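Local atomic coordinates of uncharacterized protein (Bacteroides caccae, PDB entry 3NO2), a protein that is of unknown function but folds as a six-bladed beta-propeller, related in sequence to the Mal s 1 allergen family. Residues 178-183 with 187-192; 212-217 with 232-237; 257-260 with 264-267; 97-102 with 124-129; 50-53 with 58-61. All coordinates share one frame; numbering follows the deposited sequence. Where two conformers were deposited one is given.

Interaction 1. Residues 178-183 with 187-192; sequences CLVACG and CFVQLN
Leu179 and Phe188 stand side by side on one face of an antiparallel beta hairpin and point the same way, with Leu179 CD2 4.0 Å from Phe188 CE1 and approaching the ring at a slant. Gln190 leans on the same leucine, its CB 3.8 Å from Leu179 CD2, before its amide carries on to a hydrogen bond with Asp177. The opposite face belongs to Cys178, Val180, Val189 and Leu191. There Val180 has CG1 anti to the backbone N (chi1 -178°), which swings CG2 to within 3.8 Å of Leu191 CD1. Cys178 SG rests beside the base of that leucine. In the backbone, Val180 and Val189 form a hydrogen-bonded pair, with Val180 N 2.8 Å from Val189 O, and Cys178 pairs with Leu191 in the same manner. Toward the turn the ladder ends with Cys182 N donating to Cys187 O at 3.0 Å; the two cysteines touch as Cys182 CB against Cys187 SG and form no disulfide. The hairpin supplies the two middle strands of a propeller blade, between strands 169-172 and 198-203, and its Leu179-Phe188 face packs on Leu218 and Leu226 of strands 214-220 and 226-231 in the next blade.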
# COMPACT_ATOMS: atom_id res chain seq x y z
N CYS A 178 3.40 -12.73 7.20
CA CYS A 178 3.17 -11.43 6.62
C CYS A 178 3.55 -10.34 7.60
O CYS A 178 3.61 -10.53 8.81
CB CYS A 178 1.76 -11.24 6.08
SG CYS A 178 0.51 -10.98 7.31
N LEU A 179 3.86 -9.21 7.02
CA LEU A 179 4.10 -7.99 7.76
C LEU A 179 2.87 -7.12 7.62
O LEU A 179 2.32 -7.01 6.51
CB LEU A 179 5.27 -7.21 7.23
CG LEU A 179 6.63 -7.90 7.25
CD1 LEU A 179 7.74 -6.96 6.69
CD2 LEU A 179 7.00 -8.28 8.67
N VAL A 180 2.39 -6.53 8.70
CA VAL A 180 1.24 -5.60 8.64
C VAL A 180 1.71 -4.23 9.13
O VAL A 180 2.20 -4.08 10.26
CB VAL A 180 0.05 -6.09 9.45
CG1 VAL A 180 -1.14 -5.11 9.34
CG2 VAL A 180 -0.36 -7.52 9.00
N ALA A 181 1.58 -3.23 8.24
CA ALA A 181 1.88 -1.86 8.53
C ALA A 181 0.78 -1.29 9.43
O ALA A 181 -0.40 -1.39 9.08
CB ALA A 181 1.92 -1.04 7.24
N CYS A 182 1.15 -0.71 10.57
CA CYS A 182 0.11 -0.26 11.53
C CYS A 182 -0.13 1.24 11.58
O CYS A 182 -0.70 1.76 12.52
CB CYS A 182 0.35 -0.88 12.91
SG CYS A 182 0.15 -2.67 12.95
N GLY A 183 0.23 1.95 10.51
CA GLY A 183 -0.21 3.32 10.34
C GLY A 183 0.25 4.22 11.48
O GLY A 183 1.44 4.34 11.74
N CYS A 187 4.57 1.63 13.90
CA CYS A 187 5.17 0.32 13.96
C CYS A 187 4.60 -0.58 12.86
O CYS A 187 3.62 -0.26 12.17
CB CYS A 187 4.91 -0.34 15.33
SG CYS A 187 3.19 -0.80 15.64
N PHE A 188 5.23 -1.72 12.70
CA PHE A 188 4.63 -2.82 11.98
C PHE A 188 4.78 -4.11 12.74
O PHE A 188 5.60 -4.19 13.69
CB PHE A 188 5.20 -2.93 10.56
CG PHE A 188 6.66 -3.24 10.45
CD1 PHE A 188 7.10 -4.55 10.34
CD2 PHE A 188 7.57 -2.22 10.32
CE1 PHE A 188 8.44 -4.82 10.13
CE2 PHE A 188 8.92 -2.50 10.11
CZ PHE A 188 9.33 -3.78 10.02
N VAL A 189 4.00 -5.11 12.40
CA VAL A 189 4.08 -6.41 13.07
C VAL A 189 4.31 -7.50 12.03
O VAL A 189 4.02 -7.32 10.85
CB VAL A 189 2.82 -6.73 13.89
CG1 VAL A 189 2.64 -5.70 15.01
CG2 VAL A 189 1.58 -6.80 12.95
N GLN A 190 4.87 -8.62 12.49
CA GLN A 190 4.95 -9.83 11.72
C GLN A 190 3.94 -10.82 12.29
O GLN A 190 3.97 -11.07 13.52
CB GLN A 190 6.38 -10.37 11.78
CG GLN A 190 6.57 -11.65 10.98
CD GLN A 190 8.03 -12.12 10.97
OE1 GLN A 190 8.94 -11.32 11.11
NE2 GLN A 190 8.23 -13.43 10.78
N LEU A 191 3.10 -11.36 11.42
CA LEU A 191 2.08 -12.36 11.78
C LEU A 191 2.46 -13.73 11.25
O LEU A 191 2.77 -13.88 10.08
CB LEU A 191 0.72 -12.02 11.18
CG LEU A 191 0.09 -10.73 11.64
CD1 LEU A 191 -1.34 -10.62 11.03
CD2 LEU A 191 0.05 -10.63 13.15
N ASN A 192 2.38 -14.73 12.13
CA ASN A 192 2.70 -16.12 11.77
C ASN A 192 1.59 -16.65 10.90
O ASN A 192 0.39 -16.45 11.22
CB ASN A 192 2.87 -17.01 13.01
CG ASN A 192 3.22 -18.48 12.68
OD1 ASN A 192 2.34 -19.34 12.64
ND2 ASN A 192 4.50 -18.75 12.44

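Interaction 2. Residues 212-217 with 232-237; sequences LFFVAQ and QGHDRE
Phe213 turns an edge of its ring to Asp235, whose OD2 lies near the ring plane, 3.4 Å from Phe213 CE1. This contact, within one blade of the beta-propeller, sets the entry to strand 214-220 against the long connection between strands 226-231 and 246-249. The two side chains cross at about a right angle, with ring and carboxylate planes 60° apart. The positive rim of an aromatic ring probably suits a carboxylate oxygen placed this way. Gln232 reaches the same ring from another direction, its CG 3.9 Å from Phe213 CD2. With CG anti to the backbone N (chi1 179°), the Phe214 ring extends toward the turn, and its CD2 comes 4.0 Å from His234 ND1, with the two ring planes nearly perpendicular.

Further out, Trp231 meets both Phe214 and His234 edge-to-face. The imidazole is held at both nitrogens, ND1 by Asp184 and NE2 by a bound citrate, probably from the crystallisation liquor. His243 packs edge-to-face on Phe213, and its carbonyl takes the amide hydrogen of Gln232 NE2. The loop itself is shaped by a type I beta turn from Gln232 to Asp235, with only a weak closing bond from Asp235 N to Gln232 O. What steadies the carboxylate is an Asx turn: Glu237 N donates to Asp235 OD1 at 2.8 Å, arriving 42° out of the carboxylate plane.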
# COMPACT_ATOMS: atom_id res chain seq x y z
N LEU A 212 9.66 6.78 12.88
CA LEU A 212 8.47 6.33 12.14
C LEU A 212 7.27 7.17 12.49
O LEU A 212 6.95 7.35 13.68
CB LEU A 212 8.18 4.87 12.40
CG LEU A 212 9.29 3.88 11.96
CD1 LEU A 212 8.98 2.44 12.41
CD2 LEU A 212 9.54 3.94 10.43
N PHE A 213 6.66 7.73 11.45
CA PHE A 213 5.42 8.52 11.57
C PHE A 213 4.24 7.58 11.27
O PHE A 213 4.01 6.67 12.05
CB PHE A 213 5.54 9.73 10.66
CG PHE A 213 6.56 10.72 11.16
CD1 PHE A 213 6.17 11.71 12.06
CD2 PHE A 213 7.88 10.62 10.88
CE1 PHE A 213 7.12 12.62 12.59
CE2 PHE A 213 8.80 11.52 11.41
CZ PHE A 213 8.42 12.49 12.24
N PHE A 214 3.55 7.74 10.14
CA PHE A 214 2.49 6.78 9.78
C PHE A 214 3.16 5.72 8.94
O PHE A 214 3.66 6.00 7.85
CB PHE A 214 1.40 7.52 8.99
CG PHE A 214 0.25 6.66 8.53
CD1 PHE A 214 0.40 5.82 7.45
CD2 PHE A 214 -0.97 6.71 9.19
CE1 PHE A 214 -0.65 5.02 7.04
CE2 PHE A 214 -2.02 5.94 8.76
CZ PHE A 214 -1.89 5.09 7.71
N VAL A 215 3.18 4.50 9.43
CA VAL A 215 3.83 3.37 8.74
C VAL A 215 2.84 2.90 7.68
O VAL A 215 1.81 2.27 7.99
CB VAL A 215 4.30 2.26 9.66
CG1 VAL A 215 4.89 1.09 8.85
CG2 VAL A 215 5.30 2.81 10.66
N ALA A 216 3.12 3.28 6.43
CA ALA A 216 2.29 3.01 5.24
C ALA A 216 2.87 1.75 4.55
O ALA A 216 3.29 0.79 5.22
CB ALA A 216 2.13 4.24 4.36
N GLN A 217 2.95 1.70 3.23
CA GLN A 217 3.28 0.43 2.60
C GLN A 217 4.68 -0.04 2.97
O GLN A 217 5.66 0.74 2.99
CB GLN A 217 3.16 0.52 1.08
CG GLN A 217 3.19 -0.83 0.38
CD GLN A 217 2.88 -0.76 -1.10
OE1 GLN A 217 2.48 0.30 -1.60
NE2 GLN A 217 2.99 -1.89 -1.80
N GLN A 232 4.03 11.33 6.53
CA GLN A 232 4.14 12.36 7.54
C GLN A 232 2.91 13.27 7.67
O GLN A 232 2.96 14.29 8.37
CB GLN A 232 5.41 13.19 7.33
CG GLN A 232 6.66 12.29 7.53
CD GLN A 232 7.94 12.88 7.03
OE1 GLN A 232 8.21 14.06 7.21
NE2 GLN A 232 8.79 12.02 6.43
N GLY A 233 1.79 12.89 7.10
CA GLY A 233 0.63 13.78 7.04
C GLY A 233 -0.17 13.90 8.31
O GLY A 233 -1.11 14.73 8.34
N HIS A 234 0.13 13.14 9.36
CA HIS A 234 -0.56 13.27 10.62
C HIS A 234 0.30 13.90 11.69
O HIS A 234 -0.14 13.98 12.86
CB HIS A 234 -1.07 11.90 11.12
CG HIS A 234 -2.22 11.33 10.36
ND1 HIS A 234 -2.65 10.04 10.51
CD2 HIS A 234 -3.03 11.89 9.42
CE1 HIS A 234 -3.69 9.82 9.71
NE2 HIS A 234 -3.92 10.92 9.03
N ASP A 235 1.50 14.37 11.36
CA ASP A 235 2.28 15.01 12.40
C ASP A 235 2.82 16.34 11.92
O ASP A 235 3.69 16.37 11.07
CB ASP A 235 3.33 14.03 12.90
CG ASP A 235 4.06 14.52 14.15
OD1 ASP A 235 3.93 15.70 14.53
OD2 ASP A 235 4.78 13.70 14.74
N ARG A 236 2.29 17.41 12.53
CA ARG A 236 2.70 18.81 12.29
C ARG A 236 4.16 19.06 12.67
O ARG A 236 4.75 20.04 12.22
CB ARG A 236 1.79 19.80 13.06
N GLU A 237 4.74 18.20 13.50
CA GLU A 237 6.17 18.30 13.83
C GLU A 237 7.09 17.74 12.78
O GLU A 237 8.27 18.11 12.75
CB GLU A 237 6.47 17.62 15.18
CG GLU A 237 5.75 18.26 16.36
CD GLU A 237 6.15 19.72 16.55
OE1 GLU A 237 7.34 19.97 16.85
OE2 GLU A 237 5.28 20.60 16.37

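Interaction 3. Residues 257-260 with 264-267; sequences WQLN and KFGM
Leu259 lies over one face of the Phe265 ring, with CD1 almost on the ring normal, 8° off it and 4.2 Å from the centroid, a clear CH-pi contact. Leu259 CD2 is 3.7 Å from Phe265 CZ, while Leu259 CB sits 3.9 Å from Phe265 CE2, and the two side chains cross at about a right angle. Leu259 CG is set anti to its own carbonyl carbon (chi1 -61°), and this brings both methyl groups to the phenyl ring. The opposite face of the ring is taken by the neighbouring residue in the loop: Lys264 CG stands 4.0 Å above the ring plane, over the centre of Phe265, so the ring is sandwiched between two aliphatic chains.

Strand 255-259 is the outermost strand of its blade, and the segment 264-267 belongs to the crossing into strand 270-274. That last strand joins the sheet of strands 6-10, 16-21 and 26-32, so the C-terminal strand completes the blade begun by the N-terminus, the closure known as molecular velcro in beta-propellers. Ile20 of strand 16-21 touches both Leu259 and Phe265, which places the pair where the two blades meet.

At the strand end, Asn260 CB points away from the loop segment. Its ND2 donates to Gln258 OE1 at 3.1 Å, tilted from the carbonyl plane, and also to Lys242 O. The far end of Lys264, a fully extended chain, delivers NZ to the backbone oxygen of Lys25.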
# COMPACT_ATOMS: atom_id res chain seq x y z
N TRP A 257 19.47 3.41 2.73
CA TRP A 257 19.14 4.31 1.63
C TRP A 257 17.84 5.04 1.98
O TRP A 257 17.00 4.46 2.69
CB TRP A 257 19.02 3.54 0.30
CG TRP A 257 18.55 4.36 -0.87
CD1 TRP A 257 19.33 5.02 -1.77
CD2 TRP A 257 17.19 4.60 -1.27
NE1 TRP A 257 18.55 5.67 -2.68
CE2 TRP A 257 17.23 5.41 -2.42
CE3 TRP A 257 15.95 4.20 -0.77
CZ2 TRP A 257 16.09 5.82 -3.07
CZ3 TRP A 257 14.82 4.59 -1.43
CH2 TRP A 257 14.88 5.41 -2.57
N GLN A 258 17.69 6.29 1.56
CA GLN A 258 16.47 7.01 1.85
C GLN A 258 16.22 8.13 0.88
O GLN A 258 17.16 8.65 0.27
CB GLN A 258 16.51 7.58 3.28
CG GLN A 258 17.59 8.66 3.51
CD GLN A 258 17.70 8.99 4.96
OE1 GLN A 258 17.00 9.89 5.48
NE2 GLN A 258 18.61 8.28 5.67
N LEU A 259 14.95 8.52 0.79
CA LEU A 259 14.53 9.80 0.21
C LEU A 259 14.17 10.73 1.35
O LEU A 259 13.40 10.32 2.25
CB LEU A 259 13.28 9.63 -0.67
CG LEU A 259 13.44 8.71 -1.87
CD1 LEU A 259 12.13 8.67 -2.67
CD2 LEU A 259 14.64 9.10 -2.78
N ASN A 260 14.75 11.92 1.38
CA ASN A 260 14.61 12.83 2.50
C ASN A 260 14.68 14.26 1.97
O ASN A 260 15.71 14.94 2.05
CB ASN A 260 15.71 12.56 3.55
CG ASN A 260 15.46 13.27 4.86
OD1 ASN A 260 14.56 14.11 4.98
ND2 ASN A 260 16.22 12.89 5.88
N LYS A 264 11.22 18.31 -2.67
CA LYS A 264 11.40 17.56 -3.88
C LYS A 264 10.39 16.44 -4.00
O LYS A 264 9.97 16.13 -5.10
CB LYS A 264 12.83 16.99 -3.89
CG LYS A 264 13.32 16.33 -5.13
CD LYS A 264 14.80 15.90 -4.94
CE LYS A 264 15.38 15.21 -6.14
NZ LYS A 264 16.76 14.61 -5.85
N PHE A 265 10.09 15.75 -2.89
CA PHE A 265 9.22 14.60 -2.89
C PHE A 265 7.94 14.95 -2.10
O PHE A 265 8.01 15.52 -1.02
CB PHE A 265 9.90 13.39 -2.21
CG PHE A 265 11.25 13.05 -2.81
CD1 PHE A 265 11.36 12.63 -4.12
CD2 PHE A 265 12.39 13.22 -2.07
CE1 PHE A 265 12.62 12.39 -4.68
CE2 PHE A 265 13.64 12.94 -2.61
CZ PHE A 265 13.74 12.52 -3.90
N GLY A 266 6.80 14.62 -2.66
CA GLY A 266 5.57 14.67 -1.88
C GLY A 266 5.53 13.54 -0.85
O GLY A 266 6.45 12.71 -0.73
N MSE A 267 4.45 13.49 -0.12
CA MSE A 267 4.24 12.48 0.89
C MSE A 267 3.94 11.15 0.22
O MSE A 267 3.10 11.05 -0.67
CB MSE A 267 3.13 12.89 1.81
CG MSE A 267 3.40 14.21 2.52
SE MSE A 267 2.24 14.56 4.01
CE MSE A 267 0.74 14.89 2.97

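Interaction 4. Residues 97-102 with 124-129; sequences HPSTIL and HAQFRQ
Ser99 and Gln126 come nearest in the backbone with their CA atoms still 8.6 Å apart, so the start of strand 99-104 and the loop around Gln126 are joined by side chains alone. Gln126 spans the gap with an extended chain (chi2 175°), and Ser99 OG donates to its OE1 at 2.9 Å. The hydroxyl arrives from above the amide, 49° out of the carbonyl plane. Gly96 N also donates to OE1, while Gln126 NE2 donates to Ile120 O; gripped at both ends, the amide has its rotation fixed. His97 CE1 packs 3.5 Å from Gln126 NE2, the ring nearly perpendicular to the amide, at 81°; the imidazole's own hydrogen bonds run from ND1 to Glu117 and from NE2 to Glu121 O. Phe127, the next residue after Gln126, turns a ring edge to the serine, with CE2 3.8 Å from Ser99 CB.

Further along the loop, Arg128 clasps His124 O end-on with both NH1 and NH2, each at 2.9 Å. The same NH2 lies 3.1 Å above the plane of the His124 ring, over its centre. His124 NE2 and Arg128 NH2 each bond a citrate, probably carried in from the crystallisation liquor. The segment 124-129 connects two blades, and the citrate may mark a pocket, as connecting loops of beta-propellers often line binding sites, though no natural ligand is established here.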
# COMPACT_ATOMS: atom_id res chain seq x y z
N HIS A 97 -20.33 0.22 1.44
CA HIS A 97 -21.43 -0.58 2.04
C HIS A 97 -22.22 -1.25 0.91
O HIS A 97 -23.22 -0.68 0.44
CB HIS A 97 -22.33 0.31 2.89
CG HIS A 97 -21.59 0.89 4.06
ND1 HIS A 97 -21.14 0.09 5.08
CD2 HIS A 97 -21.17 2.15 4.33
CE1 HIS A 97 -20.46 0.83 5.94
NE2 HIS A 97 -20.46 2.07 5.52
N PRO A 98 -21.74 -2.39 0.41
CA PRO A 98 -20.65 -3.19 0.93
C PRO A 98 -19.27 -2.77 0.43
O PRO A 98 -19.12 -2.21 -0.66
CB PRO A 98 -20.96 -4.59 0.39
CG PRO A 98 -21.63 -4.33 -0.91
CD PRO A 98 -22.50 -3.09 -0.65
N SER A 99 -18.27 -3.09 1.22
CA SER A 99 -16.90 -3.09 0.72
C SER A 99 -16.81 -4.07 -0.43
O SER A 99 -17.43 -5.15 -0.36
CB SER A 99 -15.93 -3.51 1.80
OG SER A 99 -16.00 -2.69 2.99
N THR A 100 -16.06 -3.73 -1.47
CA THR A 100 -16.04 -4.59 -2.67
C THR A 100 -14.60 -4.77 -3.13
O THR A 100 -13.84 -3.81 -3.25
CB THR A 100 -16.84 -3.95 -3.79
OG1 THR A 100 -18.19 -3.73 -3.34
CG2 THR A 100 -16.88 -4.81 -5.02
N ILE A 101 -14.24 -6.02 -3.41
CA ILE A 101 -12.97 -6.42 -4.01
C ILE A 101 -13.24 -6.95 -5.41
O ILE A 101 -14.20 -7.73 -5.60
CB ILE A 101 -12.31 -7.52 -3.15
CG1 ILE A 101 -11.96 -7.01 -1.76
CG2 ILE A 101 -11.08 -8.13 -3.87
CD1 ILE A 101 -11.74 -8.15 -0.73
N LEU A 102 -12.46 -6.53 -6.38
CA LEU A 102 -12.52 -7.03 -7.76
C LEU A 102 -11.14 -7.50 -8.17
O LEU A 102 -10.13 -6.83 -7.91
CB LEU A 102 -12.95 -5.93 -8.72
CG LEU A 102 -14.28 -5.23 -8.45
CD1 LEU A 102 -14.41 -4.02 -9.42
CD2 LEU A 102 -15.49 -6.24 -8.59
N HIS A 124 -13.93 5.88 4.66
CA HIS A 124 -12.56 6.26 4.84
C HIS A 124 -11.91 5.56 6.06
O HIS A 124 -10.69 5.47 6.11
CB HIS A 124 -12.45 7.80 5.05
CG HIS A 124 -11.13 8.37 4.77
ND1 HIS A 124 -10.55 8.32 3.52
CD2 HIS A 124 -10.28 9.10 5.54
CE1 HIS A 124 -9.40 8.97 3.54
NE2 HIS A 124 -9.22 9.48 4.75
N ALA A 125 -12.71 5.14 7.04
CA ALA A 125 -12.23 4.48 8.24
C ALA A 125 -12.12 2.99 8.10
O ALA A 125 -11.88 2.29 9.10
CB ALA A 125 -13.14 4.86 9.45
N GLN A 126 -12.32 2.46 6.90
CA GLN A 126 -12.21 1.02 6.62
C GLN A 126 -10.77 0.66 6.28
O GLN A 126 -9.91 0.63 7.17
CB GLN A 126 -13.22 0.58 5.55
CG GLN A 126 -14.67 0.76 6.04
CD GLN A 126 -15.71 0.46 4.97
OE1 GLN A 126 -15.39 -0.04 3.89
NE2 GLN A 126 -16.98 0.78 5.26
N PHE A 127 -10.44 0.41 5.01
CA PHE A 127 -9.13 -0.11 4.65
C PHE A 127 -8.43 0.78 3.65
O PHE A 127 -8.99 1.70 3.03
CB PHE A 127 -9.24 -1.53 4.10
CG PHE A 127 -10.19 -1.67 2.94
CD1 PHE A 127 -9.80 -1.35 1.64
CD2 PHE A 127 -11.50 -2.08 3.16
CE1 PHE A 127 -10.72 -1.52 0.58
CE2 PHE A 127 -12.37 -2.25 2.10
CZ PHE A 127 -11.96 -1.97 0.85
N ARG A 128 -7.13 0.47 3.47
CA ARG A 128 -6.33 1.02 2.39
C ARG A 128 -5.94 -0.13 1.47
O ARG A 128 -6.62 -0.33 0.44
CB ARG A 128 -5.17 1.86 2.91
CG ARG A 128 -5.64 3.07 3.69
CD ARG A 128 -6.34 4.11 2.80
NE ARG A 128 -6.82 5.25 3.59
CZ ARG A 128 -7.97 5.33 4.23
NH1 ARG A 128 -8.84 4.36 4.18
NH2 ARG A 128 -8.20 6.38 5.02
N GLN A 129 -4.91 -0.93 1.79
CA GLN A 129 -4.40 -1.94 0.87
C GLN A 129 -4.76 -3.36 1.33
O GLN A 129 -4.13 -3.93 2.21
CB GLN A 129 -2.87 -1.85 0.78
CG GLN A 129 -2.35 -0.48 0.39
CD GLN A 129 -0.91 -0.52 -0.11
OE1 GLN A 129 -0.16 -1.48 0.14
NE2 GLN A 129 -0.47 0.52 -0.81

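Interaction 5. Residues 50-53 with 58-61; sequences ILFS and AKMI
Phe52 (chi1 66°) and Lys59 (chi1 69°) both hold CG between the backbone N and the carbonyl carbon, and these matching torsions lay the two side chains side by side, pointing the same way. Lys59 CG sits 3.6 Å from Phe52 CE1, and Lys59 CD continues alongside the ring, 3.8 Å from Phe52 CZ. A bend at chi3 (67°) then carries the amine off to a salt bridge with Glu67, so the aliphatic part packs while the charge is paired. Ile61 adds to this face: its CD1 is 4.3 Å from Phe52 CE1, and its CG1 lies 3.8 Å from Ile50 CB.

These residues form the central hairpin of a four-stranded propeller blade, between strands 41-44 and 67-72. Ile50 with Ile61 and Phe52 with Lys59 are its hydrogen-bonded pairs, with Ile61 N 2.8 Å from Ile50 O. Trp29 of the blade before packs on both isoleucines.

The other face carries Leu51 and Met60, a selenomethionine, and Leu51 CD1 comes 3.5 Å from Lys59 O. Leu51 also touches Ala82 and Ile84 of the following blade. Nearer the turn, Ala58 CA makes a CA-H...O contact of 3.2 Å with Phe52 O.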
# COMPACT_ATOMS: atom_id res chain seq x y z
N ILE A 50 1.19 0.77 -15.48
CA ILE A 50 1.05 1.41 -14.18
C ILE A 50 -0.43 1.35 -13.75
O ILE A 50 -1.31 1.79 -14.49
CB ILE A 50 1.50 2.86 -14.27
CG1 ILE A 50 3.02 2.90 -14.46
CG2 ILE A 50 1.13 3.65 -13.01
CD1 ILE A 50 3.48 4.17 -15.16
N LEU A 51 -0.68 0.78 -12.57
CA LEU A 51 -2.01 0.67 -11.97
C LEU A 51 -2.02 1.58 -10.73
O LEU A 51 -1.05 1.57 -9.96
CB LEU A 51 -2.22 -0.78 -11.50
CG LEU A 51 -3.47 -1.05 -10.67
CD1 LEU A 51 -4.79 -0.83 -11.45
CD2 LEU A 51 -3.40 -2.49 -10.09
N PHE A 52 -3.08 2.35 -10.54
CA PHE A 52 -3.20 3.12 -9.30
C PHE A 52 -4.63 3.28 -8.91
O PHE A 52 -5.52 3.39 -9.77
CB PHE A 52 -2.47 4.49 -9.38
CG PHE A 52 -3.03 5.49 -10.36
CD1 PHE A 52 -2.71 5.44 -11.71
CD2 PHE A 52 -3.87 6.46 -9.92
CE1 PHE A 52 -3.23 6.38 -12.57
CE2 PHE A 52 -4.40 7.40 -10.78
CZ PHE A 52 -4.09 7.35 -12.11
N SER A 53 -4.86 3.41 -7.61
CA SER A 53 -6.15 3.83 -7.08
C SER A 53 -6.10 5.30 -6.76
O SER A 53 -5.04 5.88 -6.44
CB SER A 53 -6.60 3.05 -5.84
OG SER A 53 -5.70 3.20 -4.78
N ALA A 58 -10.03 3.35 -9.85
CA ALA A 58 -8.69 2.82 -10.11
C ALA A 58 -8.53 2.71 -11.60
O ALA A 58 -9.53 2.43 -12.32
CB ALA A 58 -8.50 1.42 -9.46
N LYS A 59 -7.34 2.91 -12.08
CA LYS A 59 -7.10 2.83 -13.51
C LYS A 59 -5.73 2.29 -13.82
O LYS A 59 -4.81 2.34 -12.97
CB LYS A 59 -7.33 4.12 -14.22
CG LYS A 59 -6.34 5.22 -13.92
CD LYS A 59 -6.58 6.47 -14.79
CE LYS A 59 -7.91 7.16 -14.44
NZ LYS A 59 -8.21 8.25 -15.39
N MSE A 60 -5.57 1.74 -15.02
CA MSE A 60 -4.28 1.30 -15.56
C MSE A 60 -3.93 2.18 -16.76
O MSE A 60 -4.79 2.45 -17.60
CB MSE A 60 -4.33 -0.19 -15.92
CG MSE A 60 -2.97 -0.75 -16.31
SE MSE A 60 -2.91 -2.64 -16.62
CE MSE A 60 -2.67 -3.19 -14.84
N ILE A 61 -2.68 2.62 -16.82
CA ILE A 61 -2.14 3.45 -17.88
C ILE A 61 -0.86 2.82 -18.39
O ILE A 61 -0.18 2.04 -17.72
CB ILE A 61 -1.89 4.90 -17.42
CG1 ILE A 61 -0.86 4.98 -16.28
CG2 ILE A 61 -3.20 5.54 -16.95
CD1 ILE A 61 -0.42 6.41 -15.89

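In the fold
Along the chain the contacts follow one another as interactions 5, 4, 1, 2 and 3, one closing before the next opens, as the propeller is built blade by blade. Interactions 5 and 1 are the central hairpins of two different blades, about 26 Å apart between centres and on opposite sides of the chain's centre. Interaction 4 ties the blade containing strand 99-104 to the loop entering the next one. Interactions 2 and 3, about 13 Å apart between centres, share the sheet that runs from strand 214-220 to strand 255-259 and touch where Met267 packs on Gly233. Interaction 2 also meets interaction 1 through Gly183 and Val215, and interaction 4 through a hydrogen bond between Gln217 and Gln129, so contacts join adjacent blades and one reaches past a neighbour.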